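Beta-galactosidase (PDB 3OG2) probably hydrolyses terminal non-reducing beta-D-galactose residues from beta-D-galactosides, as a fungal glycoside hydrolase of family 35. Local coordinates at residues A[22-28]-A[208-212]; A[598-604]-A[621-627]; A[611-617]-A[639-645]; A[710-714]-A[839-845]; A[847-853]-A[919-923]. One frame throughout, in Å; residues are numbered along the deposited sequence.

Contact 1 of 5, residues A[22-28]-A[208-212]; sequences LQNIVTW and IIVPL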
# COMPACT_ATOMS: atom_id res chain seq x y z
N LEU A 22 30.06 4.20 -1.35
CA LEU A 22 30.81 4.41 -0.09
C LEU A 22 31.21 3.09 0.57
O LEU A 22 31.85 3.08 1.63
CB LEU A 22 29.95 5.24 0.86
CG LEU A 22 29.65 6.62 0.33
CD1 LEU A 22 28.80 7.40 1.34
CD2 LEU A 22 30.92 7.41 0.02
N GLN A 23 30.78 1.99 -0.03
CA GLN A 23 30.94 0.63 0.47
C GLN A 23 30.91 -0.29 -0.74
O GLN A 23 30.44 0.15 -1.79
CB GLN A 23 29.87 0.26 1.53
CG GLN A 23 28.46 0.81 1.24
CD GLN A 23 27.82 0.13 0.04
OE1 GLN A 23 27.86 -1.11 -0.00
NE2 GLN A 23 27.27 0.85 -0.94
N ASN A 24 31.25 -1.56 -0.55
CA ASN A 24 31.24 -2.38 -1.78
C ASN A 24 30.22 -3.51 -1.69
O ASN A 24 30.27 -4.44 -2.49
CB ASN A 24 32.62 -2.91 -2.10
CG ASN A 24 33.03 -3.95 -1.12
OD1 ASN A 24 32.59 -3.95 0.02
ND2 ASN A 24 33.88 -4.88 -1.57
N ILE A 25 29.26 -3.44 -0.79
CA ILE A 25 28.19 -4.45 -0.72
C ILE A 25 27.13 -4.16 -1.77
O ILE A 25 26.67 -5.06 -2.47
CB ILE A 25 27.69 -4.44 0.73
CG1 ILE A 25 28.88 -4.50 1.73
CG2 ILE A 25 26.70 -5.54 1.05
CD1 ILE A 25 29.72 -5.75 1.54
N VAL A 26 26.72 -2.90 -1.86
CA VAL A 26 25.69 -2.48 -2.83
C VAL A 26 26.32 -1.49 -3.78
O VAL A 26 26.67 -0.38 -3.36
CB VAL A 26 24.44 -1.86 -2.17
CG1 VAL A 26 23.35 -1.57 -3.20
CG2 VAL A 26 23.84 -2.80 -1.10
N THR A 27 26.49 -1.92 -5.05
CA THR A 27 27.13 -1.08 -6.02
C THR A 27 26.26 -1.06 -7.27
O THR A 27 25.17 -1.67 -7.29
CB THR A 27 28.58 -1.53 -6.30
OG1 THR A 27 28.59 -2.90 -6.80
CG2 THR A 27 29.47 -1.46 -5.07
N TRP A 28 26.69 -0.38 -8.33
CA TRP A 28 25.81 -0.25 -9.49
C TRP A 28 26.69 0.05 -10.72
O TRP A 28 27.80 0.56 -10.56
CB TRP A 28 24.71 0.84 -9.33
CG TRP A 28 25.35 2.22 -9.26
CD1 TRP A 28 25.64 3.05 -10.31
CD2 TRP A 28 25.80 2.87 -8.05
NE1 TRP A 28 26.25 4.18 -9.87
CE2 TRP A 28 26.35 4.10 -8.49
CE3 TRP A 28 25.80 2.57 -6.67
CZ2 TRP A 28 26.89 5.01 -7.61
CZ3 TRP A 28 26.36 3.51 -5.84
CH2 TRP A 28 26.90 4.71 -6.29
N ILE A 208 24.13 6.75 7.06
CA ILE A 208 23.67 6.06 5.88
C ILE A 208 24.83 5.99 4.89
O ILE A 208 25.33 7.07 4.52
CB ILE A 208 22.45 6.78 5.26
CG1 ILE A 208 21.28 6.81 6.23
CG2 ILE A 208 22.07 6.18 3.92
CD1 ILE A 208 20.70 5.43 6.60
N ILE A 209 25.25 4.77 4.53
CA ILE A 209 26.37 4.61 3.59
C ILE A 209 25.93 3.83 2.36
O ILE A 209 26.71 3.74 1.42
CB ILE A 209 27.60 3.93 4.23
CG1 ILE A 209 27.27 2.56 4.81
CG2 ILE A 209 28.22 4.89 5.27
CD1 ILE A 209 28.55 1.85 5.32
N VAL A 210 24.70 3.26 2.32
CA VAL A 210 24.21 2.63 1.12
C VAL A 210 23.90 3.69 0.09
O VAL A 210 23.92 4.90 0.39
CB VAL A 210 22.96 1.75 1.42
CG1 VAL A 210 23.41 0.56 2.34
CG2 VAL A 210 21.81 2.54 2.02
N PRO A 211 23.68 3.28 -1.16
CA PRO A 211 23.43 4.30 -2.19
C PRO A 211 22.12 5.04 -1.93
O PRO A 211 21.14 4.48 -1.46
CB PRO A 211 23.33 3.50 -3.48
CG PRO A 211 24.14 2.22 -3.17
CD PRO A 211 23.76 1.92 -1.74
N LEU A 212 22.19 6.32 -2.37
CA LEU A 212 20.99 7.19 -2.31
C LEU A 212 20.32 7.20 -3.67
O LEU A 212 20.99 7.40 -4.69
CB LEU A 212 21.38 8.64 -1.95
CG LEU A 212 22.11 8.79 -0.63
CD1 LEU A 212 22.55 10.25 -0.46
CD2 LEU A 212 21.21 8.28 0.49
O HOH W 1 27.27 3.82 -1.23

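Contact 2 of 5, residues A[598-604]-A[621-627]; sequences NALSVQA and ISKLAVN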
# COMPACT_ATOMS: atom_id res chain seq x y z
N ASN A 598 16.05 -35.77 6.18
CA ASN A 598 15.49 -36.28 4.94
C ASN A 598 14.11 -35.69 4.64
O ASN A 598 13.42 -36.29 3.80
CB ASN A 598 15.40 -37.80 5.03
CG ASN A 598 14.51 -38.36 6.12
OD1 ASN A 598 14.50 -39.60 6.33
ND2 ASN A 598 13.73 -37.61 6.88
N ALA A 599 13.70 -34.62 5.31
CA ALA A 599 12.32 -34.11 5.13
C ALA A 599 12.29 -32.73 4.50
O ALA A 599 13.03 -31.83 4.84
CB ALA A 599 11.64 -34.10 6.48
N LEU A 600 11.38 -32.59 3.54
CA LEU A 600 11.05 -31.28 2.99
C LEU A 600 9.79 -30.78 3.69
O LEU A 600 8.75 -31.46 3.66
CB LEU A 600 10.77 -31.41 1.50
CG LEU A 600 10.26 -30.13 0.81
CD1 LEU A 600 11.36 -29.08 0.75
CD2 LEU A 600 9.74 -30.41 -0.60
N SER A 601 9.87 -29.61 4.31
CA SER A 601 8.77 -29.02 5.07
C SER A 601 8.26 -27.82 4.31
O SER A 601 9.07 -26.94 4.00
CB SER A 601 9.33 -28.62 6.44
OG SER A 601 8.35 -28.05 7.28
N VAL A 602 6.99 -27.75 4.01
CA VAL A 602 6.40 -26.66 3.26
C VAL A 602 5.43 -25.90 4.19
O VAL A 602 4.62 -26.56 4.85
CB VAL A 602 5.63 -27.24 2.07
CG1 VAL A 602 5.05 -26.10 1.22
CG2 VAL A 602 6.53 -28.16 1.22
N GLN A 603 5.50 -24.59 4.15
CA GLN A 603 4.46 -23.79 4.78
C GLN A 603 3.56 -23.21 3.70
O GLN A 603 4.11 -22.59 2.77
CB GLN A 603 5.11 -22.66 5.62
CG GLN A 603 5.93 -23.20 6.79
CD GLN A 603 5.12 -23.99 7.81
OE1 GLN A 603 5.50 -25.15 8.14
NE2 GLN A 603 4.05 -23.40 8.36
N ALA A 604 2.27 -23.41 3.81
CA ALA A 604 1.35 -23.10 2.73
C ALA A 604 -0.00 -22.63 3.27
O ALA A 604 -0.33 -23.01 4.40
CB ALA A 604 1.13 -24.34 1.89
N ILE A 621 16.21 -36.35 -0.04
CA ILE A 621 14.97 -36.11 0.72
C ILE A 621 13.90 -37.12 0.36
O ILE A 621 13.63 -37.40 -0.81
CB ILE A 621 14.49 -34.69 0.41
CG1 ILE A 621 15.29 -33.60 1.10
CG2 ILE A 621 13.00 -34.53 0.69
CD1 ILE A 621 16.34 -33.90 2.12
N SER A 622 13.24 -37.68 1.36
CA SER A 622 12.27 -38.74 1.10
C SER A 622 11.00 -38.52 1.92
O SER A 622 10.08 -39.33 1.76
CB SER A 622 12.81 -40.12 1.45
OG SER A 622 13.28 -40.14 2.81
N LYS A 623 10.90 -37.53 2.75
CA LYS A 623 9.71 -37.26 3.57
C LYS A 623 9.18 -35.86 3.24
O LYS A 623 9.96 -34.96 2.89
CB LYS A 623 10.04 -37.40 5.06
CG LYS A 623 10.33 -38.89 5.44
CD LYS A 623 10.75 -38.88 6.90
CE LYS A 623 11.19 -40.28 7.35
NZ LYS A 623 10.39 -40.79 8.50
N LEU A 624 7.88 -35.74 3.38
CA LEU A 624 7.17 -34.48 3.14
C LEU A 624 6.37 -34.06 4.36
O LEU A 624 5.73 -34.90 5.00
CB LEU A 624 6.26 -34.67 1.93
CG LEU A 624 5.50 -33.40 1.55
CD1 LEU A 624 6.44 -32.29 1.04
CD2 LEU A 624 4.45 -33.77 0.51
N ALA A 625 6.39 -32.78 4.66
CA ALA A 625 5.45 -32.26 5.64
C ALA A 625 4.84 -30.97 5.08
O ALA A 625 5.55 -30.21 4.39
CB ALA A 625 6.13 -31.93 6.98
N VAL A 626 3.58 -30.72 5.42
CA VAL A 626 2.88 -29.47 5.04
C VAL A 626 2.34 -28.85 6.34
O VAL A 626 1.62 -29.54 7.05
CB VAL A 626 1.80 -29.69 3.98
CG1 VAL A 626 1.00 -28.42 3.70
CG2 VAL A 626 2.42 -30.23 2.67
N ASN A 627 2.73 -27.66 6.66
CA ASN A 627 2.25 -26.96 7.88
C ASN A 627 2.42 -27.84 9.10
O ASN A 627 1.56 -27.95 9.95
CB ASN A 627 0.81 -26.49 7.74
CG ASN A 627 0.71 -25.48 6.60
OD1 ASN A 627 1.68 -24.92 6.15
ND2 ASN A 627 -0.53 -25.24 6.15

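Contact 3 of 5, residues A[611-617]-A[639-645]; sequences PLEIIGI and GDWIAHP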
# COMPACT_ATOMS: atom_id res chain seq x y z
N PRO A 611 -4.64 -30.48 -4.68
CA PRO A 611 -3.44 -31.25 -4.42
C PRO A 611 -2.25 -30.31 -4.43
O PRO A 611 -2.34 -29.14 -4.83
CB PRO A 611 -3.31 -32.22 -5.61
CG PRO A 611 -4.24 -31.69 -6.64
CD PRO A 611 -5.14 -30.67 -6.07
N LEU A 612 -1.12 -30.80 -4.01
CA LEU A 612 0.16 -30.10 -4.16
C LEU A 612 1.07 -31.04 -4.94
O LEU A 612 1.23 -32.19 -4.55
CB LEU A 612 0.88 -29.83 -2.84
CG LEU A 612 0.42 -28.71 -1.95
CD1 LEU A 612 1.39 -28.61 -0.78
CD2 LEU A 612 0.28 -27.40 -2.73
N GLU A 613 1.69 -30.50 -5.99
CA GLU A 613 2.67 -31.24 -6.76
C GLU A 613 4.03 -30.57 -6.56
O GLU A 613 4.16 -29.38 -6.75
CB GLU A 613 2.30 -31.28 -8.23
CG GLU A 613 3.34 -31.97 -9.12
CD GLU A 613 2.93 -31.82 -10.58
OE1 GLU A 613 2.51 -30.72 -11.04
OE2 GLU A 613 3.03 -32.80 -11.38
N ILE A 614 4.99 -31.35 -6.12
CA ILE A 614 6.33 -30.84 -5.80
C ILE A 614 7.30 -31.29 -6.86
O ILE A 614 7.40 -32.49 -7.10
CB ILE A 614 6.79 -31.39 -4.44
CG1 ILE A 614 5.67 -31.42 -3.44
CG2 ILE A 614 7.99 -30.59 -3.96
CD1 ILE A 614 5.22 -30.15 -2.86
N ILE A 615 7.94 -30.33 -7.48
CA ILE A 615 8.84 -30.61 -8.62
C ILE A 615 10.24 -30.20 -8.26
O ILE A 615 10.45 -29.04 -7.84
CB ILE A 615 8.32 -29.86 -9.86
CG1 ILE A 615 6.90 -30.33 -10.25
CG2 ILE A 615 9.28 -29.95 -11.04
CD1 ILE A 615 6.15 -29.34 -11.14
N GLY A 616 11.19 -31.11 -8.37
CA GLY A 616 12.58 -30.80 -8.03
C GLY A 616 12.89 -31.17 -6.61
O GLY A 616 13.26 -30.34 -5.79
N ILE A 617 12.75 -32.43 -6.24
CA ILE A 617 13.04 -32.87 -4.88
C ILE A 617 14.53 -32.85 -4.58
O ILE A 617 15.24 -33.49 -5.34
CB ILE A 617 12.49 -34.32 -4.75
CG1 ILE A 617 11.03 -34.45 -5.23
CG2 ILE A 617 12.72 -34.77 -3.32
CD1 ILE A 617 10.11 -33.47 -4.61
N GLY A 639 9.58 -38.28 -11.14
CA GLY A 639 10.11 -38.08 -9.78
C GLY A 639 9.44 -36.89 -9.10
O GLY A 639 9.97 -36.41 -8.08
N ASP A 640 8.30 -36.39 -9.60
CA ASP A 640 7.59 -35.33 -8.87
C ASP A 640 6.73 -35.99 -7.80
O ASP A 640 6.33 -37.16 -7.93
CB ASP A 640 6.73 -34.53 -9.84
CG ASP A 640 7.55 -33.90 -10.94
OD1 ASP A 640 8.71 -33.54 -10.67
OD2 ASP A 640 7.09 -33.68 -12.06
N TRP A 641 6.44 -35.27 -6.76
CA TRP A 641 5.61 -35.79 -5.68
C TRP A 641 4.23 -35.18 -5.77
O TRP A 641 4.12 -33.94 -5.88
CB TRP A 641 6.22 -35.47 -4.35
CG TRP A 641 7.48 -36.21 -4.03
CD1 TRP A 641 8.14 -37.12 -4.79
CD2 TRP A 641 8.22 -36.05 -2.82
NE1 TRP A 641 9.25 -37.53 -4.11
CE2 TRP A 641 9.35 -36.91 -2.90
CE3 TRP A 641 8.04 -35.24 -1.68
CZ2 TRP A 641 10.28 -37.00 -1.86
CZ3 TRP A 641 8.99 -35.35 -0.66
CH2 TRP A 641 10.07 -36.20 -0.76
N ILE A 642 3.17 -35.99 -5.66
CA ILE A 642 1.81 -35.44 -5.65
C ILE A 642 1.20 -35.80 -4.30
O ILE A 642 1.04 -36.99 -3.97
CB ILE A 642 0.95 -35.94 -6.80
CG1 ILE A 642 1.63 -35.62 -8.14
CG2 ILE A 642 -0.43 -35.30 -6.73
CD1 ILE A 642 1.82 -36.91 -8.90
N ALA A 643 0.89 -34.76 -3.56
CA ALA A 643 0.39 -34.92 -2.18
C ALA A 643 -1.00 -34.32 -2.04
O ALA A 643 -1.41 -33.44 -2.82
CB ALA A 643 1.41 -34.33 -1.22
N HIS A 644 -1.70 -34.80 -1.01
CA HIS A 644 -3.08 -34.38 -0.80
C HIS A 644 -3.26 -33.95 0.64
O HIS A 644 -3.87 -34.69 1.43
CB HIS A 644 -4.03 -35.56 -1.13
CG HIS A 644 -3.81 -36.01 -2.54
ND1 HIS A 644 -4.40 -35.35 -3.62
CD2 HIS A 644 -3.04 -36.97 -3.09
CE1 HIS A 644 -4.03 -35.90 -4.76
NE2 HIS A 644 -3.21 -36.90 -4.46
N PRO A 645 -2.71 -32.81 1.02
CA PRO A 645 -2.87 -32.36 2.41
C PRO A 645 -4.34 -32.19 2.75
O PRO A 645 -5.23 -31.86 1.94
CB PRO A 645 -2.15 -31.00 2.45
CG PRO A 645 -2.01 -30.60 1.02
CD PRO A 645 -1.97 -31.85 0.19
O HOH W 2 11.26 -33.90 -8.87

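Contact 4 of 5, residues A[710-714]-A[839-845]; sequences AGTLL and PLNEGGL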
# COMPACT_ATOMS: atom_id res chain seq x y z
N ALA A 710 -5.13 16.64 15.11
CA ALA A 710 -5.76 15.37 14.76
C ALA A 710 -7.27 15.41 15.09
O ALA A 710 -7.69 15.75 16.20
CB ALA A 710 -5.16 14.22 15.56
N GLY A 711 -8.08 14.92 14.16
CA GLY A 711 -9.49 14.66 14.44
C GLY A 711 -10.30 15.90 14.71
O GLY A 711 -10.00 17.05 14.32
N THR A 712 -11.43 15.66 15.42
CA THR A 712 -12.43 16.69 15.52
C THR A 712 -12.01 17.77 16.53
O THR A 712 -11.47 17.48 17.60
CB THR A 712 -13.75 16.03 16.02
OG1 THR A 712 -14.03 14.88 15.24
CG2 THR A 712 -14.94 17.00 15.96
N LEU A 713 -12.28 19.03 16.19
CA LEU A 713 -12.05 20.17 17.06
C LEU A 713 -13.36 20.75 17.57
O LEU A 713 -14.39 20.66 16.88
CB LEU A 713 -11.34 21.27 16.25
CG LEU A 713 -10.01 20.90 15.61
CD1 LEU A 713 -9.48 22.11 14.83
CD2 LEU A 713 -9.02 20.41 16.67
N LEU A 714 -13.32 21.35 18.75
CA LEU A 714 -14.46 22.07 19.29
C LEU A 714 -14.03 23.47 19.71
O LEU A 714 -12.94 23.65 20.23
CB LEU A 714 -15.14 21.39 20.46
CG LEU A 714 -15.91 20.11 20.14
CD1 LEU A 714 -15.00 18.91 20.12
CD2 LEU A 714 -17.05 19.91 21.17
N PRO A 839 0.10 9.81 18.28
CA PRO A 839 -0.34 11.19 18.42
C PRO A 839 -1.62 11.52 17.64
O PRO A 839 -2.14 12.61 17.88
CB PRO A 839 0.84 12.02 17.84
CG PRO A 839 1.55 11.05 16.90
CD PRO A 839 1.38 9.68 17.52
N LEU A 840 -2.08 10.70 16.70
CA LEU A 840 -3.19 11.09 15.82
C LEU A 840 -4.45 10.28 16.11
O LEU A 840 -5.53 10.69 15.67
CB LEU A 840 -2.80 10.90 14.35
CG LEU A 840 -1.50 11.63 13.94
CD1 LEU A 840 -1.26 11.45 12.46
CD2 LEU A 840 -1.59 13.12 14.30
N ASN A 841 -4.35 9.19 16.88
CA ASN A 841 -5.48 8.27 17.03
C ASN A 841 -6.76 8.92 17.53
O ASN A 841 -7.84 8.60 17.03
CB ASN A 841 -5.01 7.11 17.96
CG ASN A 841 -6.08 6.01 18.07
OD1 ASN A 841 -6.42 5.41 17.04
ND2 ASN A 841 -6.57 5.77 19.27
N GLU A 842 -6.61 9.80 18.54
CA GLU A 842 -7.76 10.47 19.12
C GLU A 842 -7.99 11.86 18.59
O GLU A 842 -7.02 12.62 18.47
CB GLU A 842 -7.54 10.85 20.58
CG GLU A 842 -7.27 9.70 21.42
CD GLU A 842 -6.96 10.00 22.89
OE1 GLU A 842 -7.04 11.10 23.53
OE2 GLU A 842 -6.63 8.92 23.42
N GLY A 843 -9.24 12.20 18.34
CA GLY A 843 -9.59 13.61 18.15
C GLY A 843 -10.10 14.23 19.45
O GLY A 843 -9.81 13.71 20.56
N GLY A 844 -10.86 15.33 19.30
CA GLY A 844 -11.24 16.15 20.44
C GLY A 844 -12.65 15.87 20.97
O GLY A 844 -13.07 16.66 21.82
N LEU A 845 -13.39 14.89 20.44
CA LEU A 845 -14.73 14.72 20.97
C LEU A 845 -14.67 14.27 22.45
O LEU A 845 -13.72 13.62 22.87
CB LEU A 845 -15.47 13.64 20.17
CG LEU A 845 -15.89 14.07 18.75
CD1 LEU A 845 -16.38 12.88 17.95
CD2 LEU A 845 -16.94 15.18 18.79

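Contact 5 of 5, residues A[847-853]-A[919-923]; sequences FERQGFH and ALLYV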
# COMPACT_ATOMS: atom_id res chain seq x y z
N PHE A 847 -15.96 11.97 24.28
CA PHE A 847 -15.65 10.56 24.69
C PHE A 847 -14.17 10.23 24.49
O PHE A 847 -13.59 9.44 25.27
CB PHE A 847 -16.54 9.53 23.98
CG PHE A 847 -16.17 9.30 22.51
CD1 PHE A 847 -15.37 8.24 22.18
CD2 PHE A 847 -16.62 10.13 21.50
CE1 PHE A 847 -14.97 7.94 20.88
CE2 PHE A 847 -16.26 9.87 20.17
CZ PHE A 847 -15.43 8.79 19.87
N GLU A 848 -13.54 10.79 23.43
CA GLU A 848 -12.11 10.54 23.18
C GLU A 848 -11.25 11.19 24.25
O GLU A 848 -10.29 10.59 24.75
CB GLU A 848 -11.74 11.12 21.78
CG GLU A 848 -12.53 10.48 20.64
CD GLU A 848 -12.15 11.09 19.30
OE1 GLU A 848 -12.53 12.27 19.00
OE2 GLU A 848 -11.49 10.36 18.52
N ARG A 849 -11.63 12.46 24.60
CA ARG A 849 -10.83 13.16 25.59
C ARG A 849 -10.83 12.39 26.91
O ARG A 849 -9.82 12.39 27.62
CB ARG A 849 -11.39 14.57 25.86
CG ARG A 849 -11.39 15.42 24.56
CD ARG A 849 -11.70 16.87 24.89
NE ARG A 849 -12.87 17.16 25.71
CZ ARG A 849 -14.04 17.62 25.32
NH1 ARG A 849 -14.35 17.82 24.04
NH2 ARG A 849 -14.97 17.89 26.23
N GLN A 850 -11.94 11.75 27.26
CA GLN A 850 -12.02 11.04 28.54
C GLN A 850 -11.35 9.67 28.45
O GLN A 850 -11.15 9.03 29.48
CB GLN A 850 -13.48 10.79 28.92
CG GLN A 850 -14.31 12.10 28.98
CD GLN A 850 -14.08 12.68 30.38
OE1 GLN A 850 -14.40 12.07 31.41
NE2 GLN A 850 -13.45 13.81 30.44
N GLY A 851 -11.03 9.18 27.26
CA GLY A 851 -10.50 7.82 27.16
C GLY A 851 -11.61 6.77 27.10
O GLY A 851 -11.29 5.58 27.27
N PHE A 852 -12.86 7.17 26.88
CA PHE A 852 -13.98 6.21 26.91
C PHE A 852 -13.97 5.28 25.72
O PHE A 852 -14.69 4.28 25.77
CB PHE A 852 -15.34 6.89 26.98
CG PHE A 852 -15.61 7.61 28.29
CD1 PHE A 852 -14.83 7.40 29.42
CD2 PHE A 852 -16.65 8.53 28.35
CE1 PHE A 852 -15.13 8.09 30.61
CE2 PHE A 852 -16.98 9.17 29.53
CZ PHE A 852 -16.21 8.95 30.67
N HIS A 853 -13.18 5.50 24.69
CA HIS A 853 -12.96 4.59 23.59
C HIS A 853 -12.00 3.46 23.92
O HIS A 853 -11.80 2.57 23.06
CB HIS A 853 -12.41 5.36 22.37
CG HIS A 853 -11.13 6.06 22.68
ND1 HIS A 853 -9.88 5.76 22.17
CD2 HIS A 853 -11.00 7.12 23.50
CE1 HIS A 853 -9.02 6.65 22.70
NE2 HIS A 853 -9.71 7.45 23.51
N ALA A 919 -19.80 8.79 11.65
CA ALA A 919 -19.53 7.86 12.75
C ALA A 919 -18.03 7.57 12.77
O ALA A 919 -17.31 7.67 11.74
CB ALA A 919 -20.28 6.53 12.54
N LEU A 920 -17.53 7.27 13.93
CA LEU A 920 -16.17 6.80 14.14
C LEU A 920 -16.26 5.37 14.72
O LEU A 920 -17.05 5.14 15.62
CB LEU A 920 -15.41 7.68 15.11
CG LEU A 920 -15.27 9.14 14.71
CD1 LEU A 920 -14.73 9.95 15.86
CD2 LEU A 920 -14.28 9.22 13.52
N LEU A 921 -15.40 4.51 14.19
CA LEU A 921 -15.34 3.12 14.63
C LEU A 921 -14.07 2.92 15.47
O LEU A 921 -12.98 3.26 14.97
CB LEU A 921 -15.33 2.18 13.41
CG LEU A 921 -15.10 0.71 13.73
CD1 LEU A 921 -16.29 0.09 14.49
CD2 LEU A 921 -14.89 -0.03 12.40
N TYR A 922 -14.16 2.39 16.66
CA TYR A 922 -13.02 2.06 17.49
C TYR A 922 -13.03 0.58 17.78
O TYR A 922 -14.09 -0.01 18.02
CB TYR A 922 -13.10 2.83 18.77
CG TYR A 922 -12.65 4.27 18.68
CD1 TYR A 922 -11.30 4.49 18.99
CD2 TYR A 922 -13.41 5.38 18.38
CE1 TYR A 922 -10.64 5.69 19.00
CE2 TYR A 922 -12.72 6.64 18.38
CZ TYR A 922 -11.40 6.78 18.67
OH TYR A 922 -10.73 8.03 18.71
N VAL A 923 -11.86 0.00 17.73
CA VAL A 923 -11.68 -1.41 18.12
C VAL A 923 -10.52 -1.48 19.11
O VAL A 923 -9.38 -1.17 18.73
CB VAL A 923 -11.44 -2.31 16.92
CG1 VAL A 923 -11.19 -3.74 17.44
CG2 VAL A 923 -12.63 -2.22 15.97

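Contact 1 of 5, residues A[22-28]-A[208-212]
Pro211 presses its ring against three residues of 22-28, and each meets it from a different direction. The side chain of Val26 passes at a slant, with CG1 3.8 Å from Pro211 CD. That of Gln23 crosses the ring at about a right angle, its NE2 also closest to Pro211 CD. The indole of Trp28 slides past in the opposite sense, bringing its CZ3 corner to 3.7 Å from Pro211 CG. Gln23 can reach this place because its chain is bent: CG lies between the backbone N and the carbonyl carbon (chi1 39°) and chi2 turns again, folding the amide back over its own loop. There Gln23 OE1 takes Val26 N at 2.8 Å on an in-plane lone pair, and Gln23 NE2 returns a bond to Val26 O, also 2.8 Å and close to the amide plane. These two bonds fix the amide's rotation. No hydrogen bond joins the segments directly; instead one water accepts from Leu22 N and Gln23 NE2 and donates to Ile209 O at 2.7 Å. The same carbonyl oxygen is flanked by Gln23 CG at 3.4 Å and by Leu22 CB. The contact seats strand 26-28, paired antiparallel with strand 33-35, on the TIM-barrel loop following helix 193-205; Val26 also touches Ile173 of strand 172-177, and the backbone of Pro211 is hydrogen-bonded to Tyr175 there.

Contact 2 of 5, residues A[598-604]-A[621-627]
Leu600 and Leu624 run alongside each other in the same direction on the closely packed face of two parallel strands that run 16° apart. Leu624 CD1 is 4.1 Å from Leu600 CD2 and also meets Val602 CG2; all three residues are buried. Alternating backbone bonds form the ladder, such as Leu600 N to Lys623 O at 2.8 Å. At its start Asn598 O takes both Ser622 N and Lys623 N. The other face is nearer solvent, with Lys623 exposed and Ala599, Ser601 and Ala625 only partly buried: Lys623 slants across the Asn598 amide, CD 3.2 Å from Asn598 ND2, and its far end then departs from the partner strand. At the far end the Asn627 side chain extends the ladder, OD1 accepting Ala604 N in its carbonyl plane at 2.8 Å and ND2 donating to Ala604 O at 2.8 Å. Leucine in place of Asn627 would probably leave both polar backbone atoms of Ala604 without these mates. Strands 589-596 and 629-635 flank the pair antiparallel, while Trp641 packs on Ile621 and Leu624, and Ile614 on Leu600.

Contact 3 of 5, residues A[611-617]-A[639-645]
An antiparallel ladder in the mixed sheet of beta-galactosidase domain 3 joins these segments: hydrogen-bonded pairs Leu612-Ala643 and Ile614-Trp641 enclose the non-hydrogen-bonded pair Glu613-Ile642. Its bonds are nearly straight, Ile614 N reaching Trp641 O at 2.7 Å and Ala643 N reaching Leu612 O at 2.8 Å. Beyond the ladder Ile617 lies over one face of the Trp641 indole. Its CG1 stands 3.8 Å from the centroid of the five-membered ring, 11° off the normal, a CH-pi contact; CG2 comes to 3.6 Å from Trp641 CZ2. With CG1 anti to the carbonyl carbon (chi1 -50°), the Ile617 branches spread across the ring. A water accepts from Gly616 N and donates to Gly639 O and Asp640 OD1. Glu613 OE2 and Asp640 OD2 are 4.2 Å apart, like charges probably offset by salt bridges from Arg537 to Glu613 OE1 and Lys480 to Asp640 OD1; the Tyr548 hydroxyl is hydrogen-bonded to Asp640 OD2. Strand 583-585 flanks 612-615, and strand 629-635 flanks 641-643, where Tyr633 stacks on Trp641.

Contact 4 of 5, residues A[710-714]-A[839-845]
Thr712 O takes the N-H of Gly844 at 2.8 Å, the hydrogen bond between these segments; at 128° on the hydrogen it is bent and weak. Beside it is a longer CA-H...O contact, Gly843 CA to Ala710 O at 3.5 Å. The backbones come close because glycines face each other, Gly711 CA lying 3.9 Å from Gly843 CA. A CB on Gly711 would come to 2.5 Å from Gly843 CA, a clash, and one on Gly844 would run into Thr712 O. Segment 710-714 leads into strand 713-720 of an all-beta domain. Segment 839-845 is a loop running to helix 846-850; Leu845, at the N-cap position of that helix, also touches Leu920 of strand 917-923. Side chains close the two ends. Ala710 CB rests 3.6 Å from Leu840 O, which also accepts from Asn332 ND2, and near Leu840 CD2. Leu714 CD1 comes to 3.4 Å from Gly844 O. Thr712 crosses Leu845 at a slant, its CG2 anti to the backbone N (OG1 chi1 -49°) and 3.9 Å from Leu845 CD2, while OG1 is hydrogen-bonded to Asp783 OD1. Exchanging Thr712 for an alanine removes both branches, which is likely to cost Asp783 this partner and open a gap beside Leu845. The side chain of Leu840 is about 10 Å from that of Ile119, a galactose-binding residue.

Contact 5 of 5, residues A[847-853]-A[919-923]
Tyr922 has the most surface buried here, followed by His853, with Glu848 and Phe847 close behind. The Tyr922 hydroxyl donates to Glu848 OE2 at 2.5 Å, a very short bond; the oxygen lies at the edge of the phenol ring, in its plane, while the carboxylate itself is turned 77° against the ring. Glu848 OE2 also accepts from Gly843 N, so two donors grip it. His853 approaches over a face: its CB stands 3.7 Å from the Tyr922 ring centroid, 12° off the normal, a CH-pi contact. With CG between the backbone N and the carbonyl carbon, chi1 59° carries the imidazole outward past the CE1 edge of the phenol, ND1 3.3 Å from Tyr922 CE1. Phe847 brings CE1 to 3.6 Å from Tyr922 CE2, and its CZ touches Leu920 CD1 at 4.2 Å. Gly851 and Phe852 send backbone N-H bonds back to Glu848 O and Phe847 O: a Schellman motif ends helix 846-850, and Phe847, His853 and Tyr922 form an aromatic cluster between that helix and strand 917-923 of an all-beta domain.

Overall arrangement
Contact 5 is wholly buried and contact 4 nearly so, whereas contacts 1, 2 and 3 each keep residues at the surface. Contacts 2 and 3 share one mixed sheet, their centres about 10 Å apart: the first is a parallel ladder, the second an antiparallel one, and Trp641 lies against Ile621 and Lys623. Contacts 4 and 5 are likewise about 10 Å apart, centre to centre, and Arg849 NH1 bonds to Gly844 O between them. Their chemistry is glycine packing on one side and an aromatic-carboxylate cluster on the other. Contact 1 stands apart in the TIM-barrel region, held by apolar packing on a proline and a water bridge, with no direct hydrogen bond between the segments.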